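Local coordinates for sulfite reductase [ferredoxin] (Mycobacterium tuberculosis, PDB 1ZJ8), which probably reduces sulfite to sulfide with electrons from ferredoxin, using a siroheme and a [4Fe-4S] cluster, at residues 254-268 with 303-315. Numbering follows the deposited sequence.
With SRM (siroheme), chain E.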
loop_
_atom_site.group_PDB
_atom_site.type_symbol
_atom_site.label_atom_id
_atom_site.label_comp_id
_atom_site.label_asym_id
_atom_site.label_seq_id
_atom_site.Cartn_x
_atom_site.Cartn_y
_atom_site.Cartn_z
ATOM N N VAL A 254 -10.211 8.575 -10.753
ATOM C CA VAL A 254 -10.040 7.317 -11.453
ATOM C C VAL A 254 -8.713 7.327 -12.232
ATOM O O VAL A 254 -8.241 8.401 -12.657
ATOM C CB VAL A 254 -11.266 7.082 -12.385
ATOM C CG1 VAL A 254 -10.874 6.439 -13.713
ATOM C CG2 VAL A 254 -12.332 6.236 -11.671
ATOM N N GLY A 255 -8.111 6.139 -12.401
ATOM C CA GLY A 255 -7.020 5.919 -13.387
ATOM C C GLY A 255 -5.573 5.896 -12.896
ATOM O O GLY A 255 -4.660 6.197 -13.663
ATOM N N GLY A 256 -5.354 5.507 -11.638
ATOM C CA GLY A 256 -4.047 5.665 -10.981
ATOM C C GLY A 256 -3.230 4.403 -10.864
ATOM O O GLY A 256 -3.768 3.304 -10.954
ATOM N N GLY A 257 -1.924 4.567 -10.659
ATOM C CA GLY A 257 -1.001 3.430 -10.521
ATOM C C GLY A 257 0.441 3.854 -10.724
ATOM O O GLY A 257 0.701 4.843 -11.422
ATOM N N LEU A 258 1.374 3.145 -10.090
ATOM C CA LEU A 258 2.808 3.397 -10.285
ATOM C C LEU A 258 3.535 2.095 -10.465
ATOM O O LEU A 258 3.798 1.404 -9.486
ATOM C CB LEU A 258 3.487 4.003 -9.051
ATOM C CG LEU A 258 2.902 5.047 -8.132
ATOM C CD1 LEU A 258 3.499 4.803 -6.766
ATOM C CD2 LEU A 258 3.233 6.447 -8.610
ATOM N N SER A 259 3.934 1.736 -11.658
ATOM C CA SER A 259 4.842 0.603 -11.699
ATOM C C SER A 259 6.007 1.054 -12.531
ATOM O O SER A 259 6.580 2.133 -12.301
ATOM C CB SER A 259 4.133 -0.660 -12.225
ATOM O OG SER A 259 5.009 -1.787 -12.171
ATOM N N THR A 260 6.308 0.222 -13.569
ATOM C CA THR A 260 7.245 0.640 -14.569
ATOM C C THR A 260 6.694 1.853 -15.283
ATOM O O THR A 260 7.461 2.651 -15.772
ATOM C CB THR A 260 7.473 -0.445 -15.615
ATOM O OG1 THR A 260 6.265 -0.627 -16.354
ATOM C CG2 THR A 260 7.896 -1.791 -14.954
ATOM N N ASN A 261 5.372 1.998 -15.353
ATOM C CA ASN A 261 4.756 3.106 -16.104
ATOM C C ASN A 261 3.768 3.943 -15.271
ATOM O O ASN A 261 2.564 3.705 -15.314
ATOM C CB ASN A 261 4.087 2.568 -17.373
ATOM C CG ASN A 261 4.176 3.546 -18.525
ATOM O OD1 ASN A 261 3.873 4.731 -18.370
ATOM N ND2 ASN A 261 4.610 3.063 -19.684
ATOM N N PRO A 262 4.274 4.950 -14.534
ATOM C CA PRO A 262 3.460 5.662 -13.550
ATOM C C PRO A 262 2.472 6.627 -14.175
ATOM O O PRO A 262 2.771 7.215 -15.200
ATOM C CB PRO A 262 4.504 6.451 -12.747
ATOM C CG PRO A 262 5.570 6.739 -13.725
ATOM C CD PRO A 262 5.639 5.509 -14.608
ATOM N N MET A 263 1.320 6.801 -13.532
ATOM C CA MET A 263 0.272 7.706 -14.014
ATOM C C MET A 263 -0.629 8.178 -12.861
ATOM O O MET A 263 -1.159 7.356 -12.093
ATOM C CB MET A 263 -0.612 7.007 -15.045
ATOM C CG MET A 263 0.049 6.641 -16.359
ATOM S SD MET A 263 -1.116 5.860 -17.524
ATOM C CE MET A 263 -2.437 7.122 -17.552
ATOM N N LEU A 264 -0.815 9.494 -12.762
ATOM C CA LEU A 264 -1.724 10.074 -11.771
ATOM C C LEU A 264 -3.200 9.847 -12.135
ATOM O O LEU A 264 -3.637 10.143 -13.250
ATOM C CB LEU A 264 -1.477 11.583 -11.624
ATOM C CG LEU A 264 -0.127 12.032 -11.078
ATOM C CD1 LEU A 264 -0.016 13.541 -11.154
ATOM C CD2 LEU A 264 0.073 11.528 -9.659
ATOM N N ALA A 265 -3.970 9.345 -11.181
ATOM C CA ALA A 265 -5.417 9.293 -11.333
ATOM C C ALA A 265 -5.965 10.714 -11.465
ATOM O O ALA A 265 -5.400 11.666 -10.929
ATOM C CB ALA A 265 -6.075 8.546 -10.153
ATOM N N GLN A 266 -7.071 10.829 -12.204
ATOM C CA GLN A 266 -7.617 12.122 -12.638
ATOM C C GLN A 266 -9.096 12.268 -12.261
ATOM O O GLN A 266 -9.849 11.302 -12.283
ATOM C CB GLN A 266 -7.470 12.250 -14.148
ATOM C CG GLN A 266 -6.173 11.649 -14.697
ATOM C CD GLN A 266 -6.236 11.457 -16.187
ATOM O OE1 GLN A 266 -6.304 12.434 -16.957
ATOM N NE2 GLN A 266 -6.247 10.186 -16.614
ATOM N N ARG A 267 -9.492 13.494 -11.941
ATOM C CA ARG A 267 -10.851 13.806 -11.555
ATOM C C ARG A 267 -11.864 13.523 -12.660
ATOM O O ARG A 267 -11.757 14.021 -13.771
ATOM C CB ARG A 267 -10.958 15.285 -11.191
ATOM C CG ARG A 267 -10.092 15.691 -10.027
ATOM C CD ARG A 267 -10.614 16.914 -9.309
ATOM N NE ARG A 267 -12.055 16.806 -9.040
ATOM C CZ ARG A 267 -13.002 17.563 -9.601
ATOM N NH1 ARG A 267 -12.700 18.493 -10.493
ATOM N NH2 ARG A 267 -14.275 17.378 -9.280
ATOM N N VAL A 268 -12.889 12.762 -12.322
ATOM C CA VAL A 268 -14.005 12.546 -13.223
ATOM C C VAL A 268 -14.853 13.827 -13.342
ATOM O O VAL A 268 -15.609 13.989 -14.303
ATOM C CB VAL A 268 -14.853 11.363 -12.730
ATOM C CG1 VAL A 268 -16.080 11.166 -13.620
ATOM C CG2 VAL A 268 -13.985 10.080 -12.666
ATOM N N LYS A 303 -5.378 2.128 -15.395
ATOM C CA LYS A 303 -4.668 3.354 -15.809
ATOM C C LYS A 303 -4.496 3.478 -17.341
ATOM O O LYS A 303 -4.571 4.574 -17.900
ATOM C CB LYS A 303 -3.300 3.467 -15.082
ATOM C CG LYS A 303 -2.355 2.261 -15.242
ATOM C CD LYS A 303 -0.992 2.505 -14.550
ATOM C CE LYS A 303 0.127 1.620 -15.129
ATOM N NZ LYS A 303 1.432 1.734 -14.430
ATOM N N PHE A 304 -4.273 2.343 -17.999
ATOM C CA PHE A 304 -4.038 2.291 -19.445
ATOM C C PHE A 304 -5.324 2.633 -20.250
ATOM O O PHE A 304 -5.320 3.524 -21.139
ATOM C CB PHE A 304 -3.494 0.892 -19.836
ATOM C CG PHE A 304 -2.091 0.603 -19.316
ATOM C CD1 PHE A 304 -0.988 1.282 -19.823
ATOM C CD2 PHE A 304 -1.878 -0.365 -18.333
ATOM C CE1 PHE A 304 0.296 1.020 -19.348
ATOM C CE2 PHE A 304 -0.580 -0.639 -17.856
ATOM C CZ PHE A 304 0.499 0.058 -18.360
ATOM N N LEU A 305 -6.407 1.919 -19.927
ATOM C CA LEU A 305 -7.738 2.178 -20.481
ATOM C C LEU A 305 -8.102 3.648 -20.373
ATOM O O LEU A 305 -8.652 4.237 -21.316
ATOM C CB LEU A 305 -8.778 1.346 -19.720
ATOM C CG LEU A 305 -10.214 1.239 -20.256
ATOM C CD1 LEU A 305 -10.227 0.713 -21.689
ATOM C CD2 LEU A 305 -11.067 0.338 -19.347
ATOM N N ILE A 306 -7.789 4.228 -19.214
ATOM C CA ILE A 306 -8.054 5.646 -18.944
ATOM C C ILE A 306 -7.124 6.536 -19.745
ATOM O O ILE A 306 -7.510 7.635 -20.134
ATOM C CB ILE A 306 -7.887 6.004 -17.452
ATOM C CG1 ILE A 306 -8.764 5.103 -16.560
ATOM C CG2 ILE A 306 -8.190 7.484 -17.228
ATOM C CD1 ILE A 306 -10.261 5.213 -16.800
ATOM N N LYS A 307 -5.894 6.074 -19.980
ATOM C CA LYS A 307 -4.974 6.821 -20.851
ATOM C C LYS A 307 -5.502 6.886 -22.301
ATOM O O LYS A 307 -5.517 7.952 -22.917
ATOM C CB LYS A 307 -3.564 6.239 -20.844
ATOM C CG LYS A 307 -2.507 7.281 -21.180
ATOM C CD LYS A 307 -1.362 6.673 -21.962
ATOM C CE LYS A 307 -0.192 7.630 -22.052
ATOM N NZ LYS A 307 1.046 6.890 -22.386
ATOM N N ASP A 308 -5.948 5.744 -22.823
ATOM C CA ASP A 308 -6.469 5.660 -24.186
ATOM C C ASP A 308 -7.773 6.453 -24.379
ATOM O O ASP A 308 -7.818 7.370 -25.202
ATOM C CB ASP A 308 -6.659 4.186 -24.577
ATOM C CG ASP A 308 -5.337 3.470 -24.779
ATOM O OD1 ASP A 308 -4.397 4.131 -25.289
ATOM O OD2 ASP A 308 -5.233 2.263 -24.435
ATOM N N TRP A 309 -8.807 6.100 -23.609
ATOM C CA TRP A 309 -10.138 6.737 -23.698
ATOM C C TRP A 309 -10.177 8.237 -23.422
ATOM O O TRP A 309 -10.802 9.003 -24.165
ATOM C CB TRP A 309 -11.086 6.095 -22.691
ATOM C CG TRP A 309 -11.605 4.762 -23.098
ATOM C CD1 TRP A 309 -11.147 3.968 -24.110
ATOM C CD2 TRP A 309 -12.679 4.046 -22.476
ATOM N NE1 TRP A 309 -11.883 2.807 -24.167
ATOM C CE2 TRP A 309 -12.824 2.826 -23.171
ATOM C CE3 TRP A 309 -13.534 4.318 -21.399
ATOM C CZ2 TRP A 309 -13.786 1.874 -22.818
ATOM C CZ3 TRP A 309 -14.486 3.365 -21.043
ATOM C CH2 TRP A 309 -14.613 2.166 -21.757
ATOM N N GLY A 310 -9.538 8.640 -22.327
ATOM C CA GLY A 310 -9.740 9.972 -21.756
ATOM C C GLY A 310 -10.920 9.950 -20.792
ATOM O O GLY A 310 -11.810 9.095 -20.898
ATOM N N ILE A 311 -10.924 10.892 -19.850
ATOM C CA ILE A 311 -11.981 10.994 -18.830
ATOM C C ILE A 311 -13.399 11.203 -19.403
ATOM O O ILE A 311 -14.326 10.512 -19.003
ATOM C CB ILE A 311 -11.634 12.106 -17.787
ATOM C CG1 ILE A 311 -10.682 11.559 -16.712
ATOM C CG2 ILE A 311 -12.889 12.686 -17.125
ATOM C CD1 ILE A 311 -11.354 10.725 -15.605
ATOM N N ALA A 312 -13.563 12.154 -20.319
ATOM C CA ALA A 312 -14.868 12.410 -20.963
ATOM C C ALA A 312 -15.502 11.125 -21.484
ATOM O O ALA A 312 -16.639 10.795 -21.128
ATOM C CB ALA A 312 -14.729 13.409 -22.102
ATOM N N LYS A 313 -14.761 10.395 -22.310
ATOM C CA LYS A 313 -15.274 9.151 -22.858
ATOM C C LYS A 313 -15.652 8.139 -21.741
ATOM O O LYS A 313 -16.649 7.405 -21.857
ATOM C CB LYS A 313 -14.281 8.530 -23.863
ATOM C CG LYS A 313 -14.870 7.273 -24.548
ATOM C CD LYS A 313 -13.912 6.513 -25.470
ATOM C CE LYS A 313 -14.499 5.138 -25.864
ATOM N NZ LYS A 313 -13.607 4.411 -26.821
ATOM N N PHE A 314 -14.854 8.099 -20.674
ATOM C CA PHE A 314 -15.072 7.150 -19.575
ATOM C C PHE A 314 -16.328 7.506 -18.767
ATOM O O PHE A 314 -17.147 6.646 -18.470
ATOM C CB PHE A 314 -13.839 7.099 -18.658
ATOM C CG PHE A 314 -14.066 6.341 -17.381
ATOM C CD1 PHE A 314 -14.004 4.944 -17.366
ATOM C CD2 PHE A 314 -14.351 7.028 -16.186
ATOM C CE1 PHE A 314 -14.224 4.240 -16.181
ATOM C CE2 PHE A 314 -14.579 6.344 -15.014
ATOM C CZ PHE A 314 -14.519 4.942 -15.003
ATOM N N ARG A 315 -16.459 8.780 -18.409
ATOM C CA ARG A 315 -17.625 9.288 -17.690
ATOM C C ARG A 315 -18.908 8.948 -18.431
ATOM O O ARG A 315 -19.881 8.502 -17.831
ATOM C CB ARG A 315 -17.530 10.815 -17.518
ATOM C CG ARG A 315 -18.749 11.446 -16.822
ATOM C CD ARG A 315 -18.479 12.849 -16.247
ATOM N NE ARG A 315 -19.476 13.212 -15.234
ATOM C CZ ARG A 315 -19.637 14.431 -14.713
ATOM N NH1 ARG A 315 -18.860 15.442 -15.079
ATOM N NH2 ARG A 315 -20.592 14.640 -13.813
HETATM FE FE SRM E . 2.654 -4.809 -4.143
HETATM C CHA SRM E . 3.536 -7.476 -6.087
HETATM C CHB SRM E . 4.501 -6.045 -1.637
HETATM C CHC SRM E . 1.773 -2.290 -2.280
HETATM C CHD SRM E . 2.799 -2.741 -6.906
HETATM N NA SRM E . 3.629 -6.529 -3.844
HETATM C C1A SRM E . 3.783 -7.562 -4.701
HETATM C C2A SRM E . 4.248 -8.826 -4.047
HETATM C CMA SRM E . 3.072 -9.712 -3.774
HETATM C CDA SRM E . 5.359 -9.499 -4.805
HETATM C CEA SRM E . 5.066 -10.713 -5.629
HETATM O O3A SRM E . 4.287 -10.609 -6.582
HETATM O O4A SRM E . 5.585 -11.806 -5.362
HETATM C C3A SRM E . 4.818 -8.279 -2.783
HETATM C CAA SRM E . 4.571 -9.119 -1.576
HETATM C CBA SRM E . 5.772 -10.027 -1.534
HETATM C CCA SRM E . 6.124 -10.381 -0.126
HETATM O O1A SRM E . 6.056 -9.496 0.754
HETATM O O2A SRM E . 6.457 -11.564 0.127
HETATM C C4A SRM E . 4.280 -6.889 -2.732
HETATM N NB SRM E . 2.954 -4.363 -2.252
HETATM C C1B SRM E . 3.688 -4.962 -1.311
HETATM C C2B SRM E . 3.540 -4.394 0.072
HETATM C CMB SRM E . 3.513 -5.423 1.167
HETATM C CDB SRM E . 4.706 -3.492 0.307
HETATM C CEB SRM E . 4.809 -2.806 1.622
HETATM O O3B SRM E . 5.707 -3.072 2.450
HETATM O O4B SRM E . 3.954 -1.955 1.869
HETATM C C3B SRM E . 2.263 -3.606 -0.123
HETATM C CAB SRM E . 1.053 -4.467 0.131
HETATM C CBB SRM E . -0.140 -3.654 0.530
HETATM C CCB SRM E . -1.372 -4.512 0.547
HETATM O O1B SRM E . -1.844 -4.915 1.608
HETATM O O2B SRM E . -1.956 -4.807 -0.491
HETATM C C4B SRM E . 2.307 -3.394 -1.612
HETATM N NC SRM E . 2.471 -2.916 -4.488
HETATM C C1C SRM E . 1.915 -2.032 -3.635
HETATM C C2C SRM E . 1.857 -0.738 -4.135
HETATM C CDC SRM E . 1.565 0.544 -3.428
HETATM C CEC SRM E . 0.179 1.025 -3.246
HETATM O O3C SRM E . -0.786 0.275 -3.521
HETATM O O4C SRM E . 0.063 2.187 -2.833
HETATM C C3C SRM E . 2.207 -0.900 -5.441
HETATM C CAC SRM E . 2.242 0.297 -6.334
HETATM C CBC SRM E . 0.956 0.979 -6.750
HETATM C CCC SRM E . 0.325 0.187 -7.881
HETATM O O1C SRM E . -0.190 -0.943 -7.661
HETATM O O2C SRM E . 0.370 0.702 -9.027
HETATM C C4C SRM E . 2.506 -2.221 -5.650
HETATM N ND SRM E . 2.746 -5.121 -6.141
HETATM C C1D SRM E . 2.976 -4.131 -7.018
HETATM C C2D SRM E . 3.485 -4.686 -8.207
HETATM C CAD SRM E . 3.277 -4.042 -9.567
HETATM C CBD SRM E . 2.087 -4.451 -10.379
HETATM C CCD SRM E . 1.711 -3.792 -11.675
HETATM O O1D SRM E . 0.628 -3.167 -11.696
HETATM O O2D SRM E . 2.457 -3.865 -12.688
HETATM C C3D SRM E . 3.551 -6.054 -8.006
HETATM C CDD SRM E . 3.600 -7.088 -9.098
HETATM C CED SRM E . 2.384 -7.499 -9.898
HETATM O O3D SRM E . 1.247 -7.184 -9.545
HETATM O O4D SRM E . 2.495 -8.165 -10.937
HETATM C C4D SRM E . 3.089 -6.309 -6.725
#
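Lys303 runs from its helix alongside the glycine run 255-257 and points NZ at Asn261 O, a hydrogen bond whose modelled length is too short to be taken literally. Its CG sits between the backbone N and carbonyl carbon (chi1 55°), and the rest of the chain is extended, carrying NZ to the loop tip while CB lies 3.4 Å from Gly255 O. Met263 bends at its last torsion (chi3 54°), laying CE against Lys303 O and, at 3.6 Å, Lys307 CB. Nearer the sheet, Ile306 crosses Val254 at about a right angle, CD1 against CG1; Val254 CG1 also lies over a face of the Phe314 ring, a CH-pi contact 4.3 Å from its centroid, whereas Val268 CG2 comes at the ring edge. Ile311 CD1 reaches Val268 CG2 at 4.0 Å. Arg315 passes its CD by Val268 CG1, its guanidinium being paired with Glu319 and Asp329. At the far end of the hairpin joining strands 249-254 and 266-272, Leu258 N donates to siroheme O2C (2.8 Å), and Ser259 OG makes a weak bond to O2D. Apolar side chains thus join the hairpin base to both helices, while the lysine ammonium probably holds the siroheme-binding tip through a backbone carbonyl and may add positive potential near the cofactor carboxylates.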